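401aa long hypothetical glucose-1-phosphate thymidylyltransferase (Sulfolobus tokodaii, PDB 2GGO) probably works as a bifunctional nucleotidyl- and acetyltransferase that makes nucleotide sugars, including UDP-N-acetylglucosamine and UDP-N-acetylgalactosamine. Local coordinates at residues A[4-9]-A[50-55]. Numbering follows the deposited sequence.
Sequences FILAAG and TVIVSS
Phe4 and Ile52 meet on one face of a parallel strand pair, where the CD1 methyl of Ile52 fills the hollow between Phe4 and Leu6. That methyl lies 3.8 Å from Phe4 CD1 and only 3.4 Å from Leu6 CD2, the latter tighter than ordinary carbon contact. Chi1 of -63° puts Ile52 CG1 beside the backbone N, and chi2 of 137°, turned well away from fully extended, sets CD1 against Phe4 and Leu6. Thr50 lies alongside Phe4, with Thr50 CB 3.7 Å from Phe4 CD1. An alanine at Phe4 would take away the ring and would probably leave a gap beside Thr50 CB and one side of the Ile52 methyl more loosely packed. On the face of Ile5 and Val51, Val51 CG1, anti to its backbone N, reaches Ala7 CB at 3.6 Å. Three backbone hydrogen bonds join the strands, from Ile5 N to Thr50 O, Ile52 N to Ile5 O and Ala7 N to Ile52 O (2.9 Å). There the regular bonding stops, yet the chains stay close: Ala8 CB packs on Val53 C at 3.8 Å, and a water links them, donating to Ala7 O at 2.6 Å and accepting from Ser54 N. Ala8 and Gly9 begin the glycine-rich turn of the nucleotidyltransferase, consistent with a nucleoside triphosphate site; Gln73, probably of the same site, touches Ala8. Within the mixed sheet of this GT-A-type domain, strand 2-6 runs between strands 48-53 and 92-97, while strand 69-72 flanks 48-53 and helix 33-43 covers Ile5 and Val51.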
# COMPACT_ATOMS: atom_id res chain seq x y z
N PHE A 4 -17.16 -4.87 -6.11
CA PHE A 4 -17.02 -3.48 -5.68
C PHE A 4 -15.75 -3.37 -4.91
O PHE A 4 -15.55 -4.10 -3.94
CB PHE A 4 -18.20 -3.00 -4.82
CG PHE A 4 -19.50 -2.92 -5.59
CD1 PHE A 4 -19.96 -1.70 -6.10
CD2 PHE A 4 -20.25 -4.08 -5.85
CE1 PHE A 4 -21.17 -1.62 -6.83
CE2 PHE A 4 -21.45 -4.02 -6.60
CZ PHE A 4 -21.91 -2.80 -7.09
N ILE A 5 -14.86 -2.49 -5.37
CA ILE A 5 -13.62 -2.14 -4.64
C ILE A 5 -13.86 -0.84 -3.89
O ILE A 5 -14.20 0.16 -4.49
CB ILE A 5 -12.42 -2.00 -5.58
CG1 ILE A 5 -12.20 -3.31 -6.32
CG2 ILE A 5 -11.12 -1.65 -4.76
CD1 ILE A 5 -11.41 -3.17 -7.60
N LEU A 6 -13.73 -0.88 -2.56
CA LEU A 6 -13.95 0.29 -1.74
C LEU A 6 -12.59 1.00 -1.58
O LEU A 6 -11.69 0.52 -0.86
CB LEU A 6 -14.57 -0.11 -0.40
CG LEU A 6 -15.81 -1.03 -0.44
CD1 LEU A 6 -16.38 -1.34 0.94
CD2 LEU A 6 -16.84 -0.44 -1.30
N ALA A 7 -12.47 2.10 -2.31
CA ALA A 7 -11.24 2.90 -2.42
C ALA A 7 -11.52 4.38 -2.11
O ALA A 7 -11.01 5.27 -2.79
CB ALA A 7 -10.69 2.77 -3.82
N ALA A 8 -12.32 4.62 -1.08
CA ALA A 8 -12.83 5.98 -0.82
C ALA A 8 -12.25 6.81 0.34
O ALA A 8 -12.50 8.02 0.39
CB ALA A 8 -14.34 5.98 -0.72
N GLY A 9 -11.49 6.19 1.27
CA GLY A 9 -10.53 6.96 2.15
C GLY A 9 -9.75 8.07 1.39
O GLY A 9 -9.65 8.01 0.15
N THR A 50 -16.59 -2.27 -10.13
CA THR A 50 -16.89 -0.90 -9.80
C THR A 50 -15.99 -0.44 -8.65
O THR A 50 -15.89 -1.13 -7.61
CB THR A 50 -18.33 -0.76 -9.34
OG1 THR A 50 -19.19 -1.21 -10.39
CG2 THR A 50 -18.67 0.70 -9.02
N VAL A 51 -15.38 0.73 -8.80
CA VAL A 51 -14.68 1.35 -7.66
C VAL A 51 -15.50 2.47 -7.01
O VAL A 51 -15.90 3.42 -7.67
CB VAL A 51 -13.29 1.90 -8.07
CG1 VAL A 51 -12.43 2.09 -6.84
CG2 VAL A 51 -12.64 0.96 -9.03
N ILE A 52 -15.76 2.37 -5.72
CA ILE A 52 -16.32 3.50 -4.99
C ILE A 52 -15.15 4.37 -4.50
O ILE A 52 -14.22 3.90 -3.84
CB ILE A 52 -17.21 3.04 -3.84
CG1 ILE A 52 -18.40 2.26 -4.44
CG2 ILE A 52 -17.71 4.24 -3.01
CD1 ILE A 52 -18.75 0.98 -3.70
N VAL A 53 -15.19 5.63 -4.90
CA VAL A 53 -14.11 6.56 -4.67
C VAL A 53 -14.67 7.84 -4.03
O VAL A 53 -15.89 7.97 -3.85
CB VAL A 53 -13.35 6.87 -5.99
CG1 VAL A 53 -12.96 5.60 -6.67
CG2 VAL A 53 -14.17 7.73 -6.96
N SER A 54 -13.80 8.77 -3.65
CA SER A 54 -14.27 10.07 -3.22
C SER A 54 -14.36 10.97 -4.44
O SER A 54 -13.68 10.74 -5.44
CB SER A 54 -13.33 10.62 -2.15
OG SER A 54 -12.05 10.87 -2.71
N SER A 55 -15.21 12.00 -4.36
CA SER A 55 -15.39 12.98 -5.47
C SER A 55 -14.09 13.66 -5.85
O SER A 55 -13.77 13.78 -7.05
CB SER A 55 -16.43 14.02 -5.09
OG SER A 55 -17.41 13.41 -4.24
O HOH W 1 -10.89 7.81 -3.32